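Local coordinates for pyocin-S2 immunity protein (Pseudomonas aeruginosa, PDB 4QKO), which forms a complex with the nuclease domain of pyocin S2 and probably protects the producing cell from this toxin, at residues A37-E40 with F41-L44; G50-L53 with L54-N58; K70-K73 with E74-S78. All blocks are in the same frame, centred on the assembly; numbering follows the deposited sequence.

In the fold
The three contacts follow one another along a small all-helical chain. Interaction 1 lies on helix 31-45, interaction 2 on the short helix 52-55 and interaction 3 on helix 65-78. Interactions 1 and 2 have centres about 12 Å apart and touch: F41 CZ is 3.8 Å from L53 CD1. Interactions 2 and 3 have centres about 14 Å apart and meet through L53, whose CD1 is 3.7 Å from V72 CG2. L53 thus lies between helices 31-45 and 65-78. Interactions 1 and 3 are about 16 Å apart between centres and meet where L44 O is 3.8 Å from R76 NH1. Interactions 1 and 2 reach the pyocin S2 chain; interaction 3 touches no other chain.

Interaction 1. Residues A37-E40 with F41-L44; sequences AVLE and FKKL
The F41 ring has V38 O at its edge, close to the ring plane. Its CB lies nearer to the same carbonyl, with F41 CB 3.3 Å from V38 O. F41 CG is anti to the backbone N (chi1 172°), which carries the ring away from residues 37-40. The ring packs instead on V17 and I20 of helix 10-21 and on L53 and L54 of helix 52-55.

L39 and K42 lie side by side and point the same way. The contact is made by L39 CD2 and K42 CE, 4.0 Å apart. K42 CG lies 3.5 Å from V38 O. The lysine chain then bends at chi3 (48°) and chi4 (80°). Its ammonium forms a salt bridge with E88 of the pyocin S2 chain. On another side of the helix, L44 folds back on the preceding turn, with its CD2 3.3 Å from E40 O. The same carbonyl is met by the base of K43, with K43 CB 3.5 Å from E40 O.

Four successive backbone bonds join the two segments. F41 N binds A37 O at 2.8 Å, K42 N binds V38 O, K43 N binds L39 O, and L44 N binds E40 O at 2.8 Å. This is regular i to i+4 alpha-helical bonding. V38, L39 and K42 also meet the bound toxin, where V38 packs on Y85 and L39 on I96 of the pyocin S2 chain. A37, V38 and F41 pack on helix 10-21, and V38 and F41 also on helix 52-55. Helix 31-45 is the second of the four helices of the colicin/pyocin immunity fold.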
loop_
_atom_site.group_PDB
_atom_site.type_symbol
_atom_site.label_atom_id
_atom_site.label_comp_id
_atom_site.label_asym_id
_atom_site.label_seq_id
_atom_site.Cartn_x
_atom_site.Cartn_y
_atom_site.Cartn_z
ATOM N N ALA A 37 4.434 -3.174 11.677
ATOM C CA ALA A 37 5.415 -4.203 11.348
ATOM C C ALA A 37 6.288 -3.784 10.133
ATOM O O ALA A 37 7.475 -4.002 10.133
ATOM C CB ALA A 37 4.694 -5.463 11.036
ATOM N N VAL A 38 5.694 -3.184 9.102
ATOM C CA VAL A 38 6.454 -2.629 7.992
ATOM C C VAL A 38 7.484 -1.569 8.489
ATOM O O VAL A 38 8.642 -1.618 8.095
ATOM C CB VAL A 38 5.570 -2.072 6.918
ATOM C CG1 VAL A 38 6.409 -1.338 5.857
ATOM C CG2 VAL A 38 4.852 -3.201 6.218
ATOM N N LEU A 39 7.066 -0.675 9.369
ATOM C CA LEU A 39 7.976 0.356 9.971
ATOM C C LEU A 39 9.025 -0.299 10.794
ATOM O O LEU A 39 10.198 0.042 10.669
ATOM C CB LEU A 39 7.182 1.375 10.777
ATOM C CG LEU A 39 6.258 2.305 9.935
ATOM C CD1 LEU A 39 5.338 3.156 10.818
ATOM C CD2 LEU A 39 7.027 3.236 8.980
ATOM N N GLU A 40 8.665 -1.339 11.541
ATOM C CA GLU A 40 9.653 -2.152 12.250
ATOM C C GLU A 40 10.679 -2.838 11.301
ATOM O O GLU A 40 11.867 -2.834 11.606
ATOM C CB GLU A 40 8.995 -3.197 13.159
ATOM C CG GLU A 40 8.425 -2.587 14.424
ATOM C CD GLU A 40 7.658 -3.543 15.385
ATOM O OE1 GLU A 40 8.189 -4.634 15.732
ATOM O OE2 GLU A 40 6.565 -3.140 15.881
ATOM N N PHE A 41 10.202 -3.430 10.194
ATOM C CA PHE A 41 11.063 -4.012 9.175
ATOM C C PHE A 41 12.077 -2.992 8.688
ATOM O O PHE A 41 13.269 -3.312 8.597
ATOM C CB PHE A 41 10.204 -4.544 8.022
ATOM C CG PHE A 41 10.943 -4.990 6.826
ATOM C CD1 PHE A 41 11.473 -6.278 6.742
ATOM C CD2 PHE A 41 11.102 -4.150 5.738
ATOM C CE1 PHE A 41 12.144 -6.700 5.592
ATOM C CE2 PHE A 41 11.777 -4.582 4.583
ATOM C CZ PHE A 41 12.309 -5.844 4.500
ATOM N N LYS A 42 11.612 -1.841 8.312
ATOM C CA LYS A 42 12.522 -0.785 7.738
ATOM C C LYS A 42 13.609 -0.448 8.734
ATOM O O LYS A 42 14.822 -0.383 8.406
ATOM C CB LYS A 42 11.724 0.479 7.466
ATOM C CG LYS A 42 10.872 0.388 6.243
ATOM C CD LYS A 42 9.759 1.421 6.179
ATOM C CE LYS A 42 10.177 2.834 6.478
ATOM N NZ LYS A 42 10.801 3.425 5.258
ATOM N N LYS A 43 13.196 -0.290 9.995
ATOM C CA LYS A 43 14.153 -0.070 11.105
ATOM C C LYS A 43 15.142 -1.202 11.323
ATOM O O LYS A 43 16.350 -0.986 11.500
ATOM C CB LYS A 43 13.424 0.148 12.452
ATOM C CG LYS A 43 13.035 1.575 12.775
ATOM C CD LYS A 43 13.395 1.985 14.221
ATOM C CE LYS A 43 13.053 0.975 15.341
ATOM N NZ LYS A 43 11.592 0.866 15.679
ATOM N N LEU A 44 14.649 -2.420 11.360
ATOM C CA LEU A 44 15.525 -3.543 11.615
ATOM C C LEU A 44 16.598 -3.731 10.528
ATOM O O LEU A 44 17.743 -4.043 10.849
ATOM C CB LEU A 44 14.748 -4.850 11.673
ATOM C CG LEU A 44 14.327 -5.592 12.921
ATOM C CD1 LEU A 44 15.079 -5.174 14.167
ATOM C CD2 LEU A 44 12.829 -5.552 13.121
#

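Interaction 2. Residues G50-L53 with L54-N58; sequences GSDL and LYYPN
D52 and Y56 both have their CG anti to the carbonyl carbon (chi1 -66° and -59°), and this brings the carboxylate close to the phenol ring, at a slant. D52 OD1 approaches Y56 CD2 to 3.7 Å, with carboxylate and ring planes 73° apart. The pair lies on helix 52-55, the short third helix of the immunity protein fold, and the residue that follows it. Y55 ends the helix and Y56 comes directly after. Here the helix faces pyocin S2. D52 OD1 accepts from E88 N, and Y56 OH bonds to Y85 O, both of the pyocin S2 chain. S51 OG pairs with Q91 of that chain.

S51 O takes two backbone bonds. Y55 N comes in the carbonyl plane at 3.1 Å. L54 N, at 2.9 Å, lies well above that plane, and its N-H is less straight. Y55 CD2 also packs against this oxygen, at 3.6 Å. One face of the Y55 ring is covered by L54 CB, which stands over its centre.

Y56 N still bonds to D52 O at 2.8 Å, but Y56 has left helical backbone angles. P57 then has no N-H to offer. It packs on the last turn instead, where P57 CB lies 3.8 Å from L53 O, which accepts a hydrogen bond from R61 NH2.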
loop_
_atom_site.group_PDB
_atom_site.type_symbol
_atom_site.label_atom_id
_atom_site.label_comp_id
_atom_site.label_asym_id
_atom_site.label_seq_id
_atom_site.Cartn_x
_atom_site.Cartn_y
_atom_site.Cartn_z
ATOM N N GLY A 50 14.221 0.279 2.118
ATOM C CA GLY A 50 13.088 0.222 3.054
ATOM C C GLY A 50 11.999 -0.739 2.597
ATOM O O GLY A 50 12.266 -1.866 2.218
ATOM N N SER A 51 10.752 -0.255 2.573
ATOM C CA SER A 51 9.589 -1.118 2.224
ATOM C C SER A 51 9.603 -1.524 0.739
ATOM O O SER A 51 8.863 -2.422 0.335
ATOM C CB SER A 51 8.270 -0.459 2.593
ATOM O OG SER A 51 8.065 0.808 2.037
ATOM N N ASP A 52 10.435 -0.878 -0.109
ATOM C CA ASP A 52 10.432 -1.239 -1.505
ATOM C C ASP A 52 10.953 -2.657 -1.647
ATOM O O ASP A 52 10.631 -3.270 -2.611
ATOM C CB ASP A 52 11.262 -0.367 -2.440
ATOM C CG ASP A 52 10.742 1.046 -2.579
ATOM O OD1 ASP A 52 9.653 1.361 -2.081
ATOM O OD2 ASP A 52 11.466 1.897 -3.245
ATOM N N LEU A 53 11.722 -3.180 -0.674
ATOM C CA LEU A 53 12.195 -4.578 -0.678
ATOM C C LEU A 53 10.995 -5.509 -0.747
ATOM O O LEU A 53 11.073 -6.512 -1.393
ATOM C CB LEU A 53 12.968 -4.881 0.589
ATOM C CG LEU A 53 14.317 -4.190 0.743
ATOM C CD1 LEU A 53 14.964 -4.622 2.024
ATOM C CD2 LEU A 53 15.248 -4.562 -0.395
ATOM N N LEU A 54 9.919 -5.117 -0.049
ATOM C CA LEU A 54 8.740 -5.939 -0.042
ATOM C C LEU A 54 7.831 -5.742 -1.226
ATOM O O LEU A 54 7.284 -6.693 -1.747
ATOM C CB LEU A 54 7.930 -5.586 1.213
ATOM C CG LEU A 54 8.569 -5.747 2.598
ATOM C CD1 LEU A 54 7.720 -5.080 3.610
ATOM C CD2 LEU A 54 8.672 -7.206 2.952
ATOM N N TYR A 55 7.596 -4.494 -1.618
ATOM C CA TYR A 55 6.567 -4.130 -2.588
ATOM C C TYR A 55 6.998 -3.707 -3.973
ATOM O O TYR A 55 6.214 -3.782 -4.914
ATOM C CB TYR A 55 5.628 -3.101 -1.995
ATOM C CG TYR A 55 5.036 -3.618 -0.689
ATOM C CD1 TYR A 55 4.250 -4.752 -0.667
ATOM C CD2 TYR A 55 5.376 -3.069 0.503
ATOM C CE1 TYR A 55 3.748 -5.264 0.542
ATOM C CE2 TYR A 55 4.841 -3.532 1.709
ATOM C CZ TYR A 55 4.056 -4.644 1.721
ATOM O OH TYR A 55 3.627 -5.188 2.911
ATOM N N TYR A 56 8.228 -3.263 -4.114
ATOM C CA TYR A 56 8.709 -2.786 -5.364
ATOM C C TYR A 56 10.121 -3.337 -5.555
ATOM O O TYR A 56 11.136 -2.567 -5.650
ATOM C CB TYR A 56 8.707 -1.236 -5.415
ATOM C CG TYR A 56 7.346 -0.668 -5.208
ATOM C CD1 TYR A 56 6.495 -0.500 -6.263
ATOM C CD2 TYR A 56 6.936 -0.324 -3.933
ATOM C CE1 TYR A 56 5.208 0.035 -6.065
ATOM C CE2 TYR A 56 5.684 0.206 -3.695
ATOM C CZ TYR A 56 4.812 0.338 -4.791
ATOM O OH TYR A 56 3.554 0.814 -4.608
ATOM N N PRO A 57 10.247 -4.663 -5.519
ATOM C CA PRO A 57 11.562 -5.290 -5.402
ATOM C C PRO A 57 12.359 -5.160 -6.700
ATOM O O PRO A 57 11.801 -5.015 -7.816
ATOM C CB PRO A 57 11.200 -6.747 -5.135
ATOM C CG PRO A 57 9.922 -6.860 -5.850
ATOM C CD PRO A 57 9.188 -5.657 -5.460
ATOM N N ASN A 58 13.681 -5.122 -6.564
ATOM C CA ASN A 58 14.537 -5.078 -7.732
ATOM C C ASN A 58 14.325 -6.330 -8.612
ATOM O O ASN A 58 14.284 -7.442 -8.089
ATOM C CB ASN A 58 15.968 -5.045 -7.244
ATOM C CG ASN A 58 16.960 -4.691 -8.337
ATOM O OD1 ASN A 58 16.924 -5.239 -9.434
ATOM N ND2 ASN A 58 17.923 -3.849 -7.991
#

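Interaction 3. Residues K70-K73 with E74-S78; sequences KEVK and EWRAS
V72 and R76 pack one turn apart on helix 65-78, the last helix of the chain. Their side chains run side by side and point the same way. V72 CG1 meets R76 CD at 3.9 Å. R76 CG also sits near the backbone, 3.4 Å from V72 O. That carbonyl accepts from R76 N at 3.0 Å.

A bend at chi3 (63°) turns the R76 guanidinium away from the extended line of its chain. NH1 forms a salt bridge with E46 and also bonds to T45 O, while NH2 bonds to P82 O. The guanidinium therefore ties this helix to the end of helix 31-45 and to the C-terminal tail. V72 and E71 pack on L53 of the short helix 52-55. Helix 65-78 is the fourth helix of the immunity protein fold. E71 OE1 has its charged partner in R61.

With chi1 at 176°, the W75 indole swings out from the preceding turn toward H47. Its CB stays 3.2 Å from E71 O, the acceptor of W75 N. The indole meets the H47 ring with planes at about 55°, and also packs on P48 and L81.

K70 and E74 are both exposed. The modelled place of the E74 carboxylate against K70 is doubtful, but the backbone bond from E74 N to K70 O is clear at 2.9 Å. K73 is an extended chain whose NZ forms a salt bridge with E10. A77 N bonds to K73 O, and A77 CB lies 3.4 Å from the same oxygen. At the C-terminal end of the helix, S78 OG turns back to donate to W75 O at 2.7 Å.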
loop_
_atom_site.group_PDB
_atom_site.type_symbol
_atom_site.label_atom_id
_atom_site.label_comp_id
_atom_site.label_asym_id
_atom_site.label_seq_id
_atom_site.Cartn_x
_atom_site.Cartn_y
_atom_site.Cartn_z
ATOM N N LYS A 70 17.559 -12.677 1.685
ATOM C CA LYS A 70 18.840 -12.790 1.039
ATOM C C LYS A 70 19.376 -11.415 0.673
ATOM O O LYS A 70 20.578 -11.182 0.882
ATOM C CB LYS A 70 18.747 -13.645 -0.192
ATOM C CG LYS A 70 20.096 -13.914 -0.846
ATOM C CD LYS A 70 19.864 -14.443 -2.263
ATOM C CE LYS A 70 21.169 -14.698 -2.970
ATOM N NZ LYS A 70 20.970 -15.745 -3.987
ATOM N N GLU A 71 18.519 -10.521 0.132
ATOM C CA GLU A 71 18.992 -9.211 -0.247
ATOM C C GLU A 71 19.509 -8.454 0.994
ATOM O O GLU A 71 20.551 -7.804 1.008
ATOM C CB GLU A 71 17.952 -8.378 -0.973
ATOM C CG GLU A 71 18.533 -7.025 -1.376
ATOM C CD GLU A 71 17.775 -6.260 -2.434
ATOM O OE1 GLU A 71 16.726 -6.695 -2.984
ATOM O OE2 GLU A 71 18.328 -5.186 -2.782
ATOM N N VAL A 72 18.731 -8.527 2.062
ATOM C CA VAL A 72 19.071 -7.887 3.286
ATOM C C VAL A 72 20.362 -8.496 3.840
ATOM O O VAL A 72 21.299 -7.745 4.198
ATOM C CB VAL A 72 17.979 -8.025 4.349
ATOM C CG1 VAL A 72 18.470 -7.596 5.694
ATOM C CG2 VAL A 72 16.765 -7.222 3.962
ATOM N N LYS A 73 20.409 -9.817 3.944
ATOM C CA LYS A 73 21.595 -10.465 4.506
ATOM C C LYS A 73 22.909 -10.062 3.759
ATOM O O LYS A 73 23.968 -9.756 4.405
ATOM C CB LYS A 73 21.413 -11.963 4.402
ATOM C CG LYS A 73 22.539 -12.839 4.881
ATOM C CD LYS A 73 22.191 -14.313 4.820
ATOM C CE LYS A 73 23.259 -15.079 5.566
ATOM N NZ LYS A 73 22.977 -16.506 5.313
ATOM N N GLU A 74 22.818 -10.079 2.432
ATOM C CA GLU A 74 24.002 -9.882 1.598
ATOM C C GLU A 74 24.399 -8.455 1.629
ATOM O O GLU A 74 25.587 -8.162 1.680
ATOM C CB GLU A 74 23.760 -10.376 0.199
ATOM C CG GLU A 74 23.713 -11.894 0.066
ATOM C CD GLU A 74 23.589 -12.377 -1.392
ATOM O OE1 GLU A 74 23.704 -11.542 -2.357
ATOM O OE2 GLU A 74 23.430 -13.611 -1.584
ATOM N N TRP A 75 23.432 -7.545 1.642
ATOM C CA TRP A 75 23.731 -6.113 1.774
ATOM C C TRP A 75 24.414 -5.765 3.124
ATOM O O TRP A 75 25.481 -5.110 3.150
ATOM C CB TRP A 75 22.494 -5.266 1.575
ATOM C CG TRP A 75 22.743 -3.778 1.791
ATOM C CD1 TRP A 75 23.228 -2.936 0.898
ATOM C CD2 TRP A 75 22.575 -3.019 2.995
ATOM N NE1 TRP A 75 23.365 -1.704 1.420
ATOM C CE2 TRP A 75 22.969 -1.714 2.712
ATOM C CE3 TRP A 75 22.073 -3.303 4.260
ATOM C CZ2 TRP A 75 22.904 -0.671 3.646
ATOM C CZ3 TRP A 75 22.028 -2.297 5.206
ATOM C CH2 TRP A 75 22.432 -0.968 4.877
ATOM N N ARG A 76 23.915 -6.278 4.237
ATOM C CA ARG A 76 24.495 -5.949 5.552
ATOM C C ARG A 76 25.879 -6.558 5.642
ATOM O O ARG A 76 26.751 -5.945 6.225
ATOM C CB ARG A 76 23.637 -6.445 6.738
ATOM C CG ARG A 76 22.255 -5.817 6.854
ATOM C CD ARG A 76 21.425 -6.391 8.011
ATOM N NE ARG A 76 22.028 -6.145 9.325
ATOM C CZ ARG A 76 22.026 -4.999 9.998
ATOM N NH1 ARG A 76 21.363 -3.937 9.593
ATOM N NH2 ARG A 76 22.687 -4.963 11.149
ATOM N N ALA A 77 26.060 -7.779 5.141
ATOM C CA ALA A 77 27.403 -8.431 5.121
ATOM C C ALA A 77 28.410 -7.570 4.350
ATOM O O ALA A 77 29.599 -7.414 4.753
ATOM C CB ALA A 77 27.359 -9.823 4.516
ATOM N N SER A 78 27.944 -7.026 3.245
ATOM C CA SER A 78 28.803 -6.249 2.337
ATOM C C SER A 78 29.146 -4.847 2.923
ATOM O O SER A 78 30.204 -4.288 2.638
ATOM C CB SER A 78 28.114 -6.087 1.006
ATOM O OG SER A 78 27.256 -4.933 1.066
#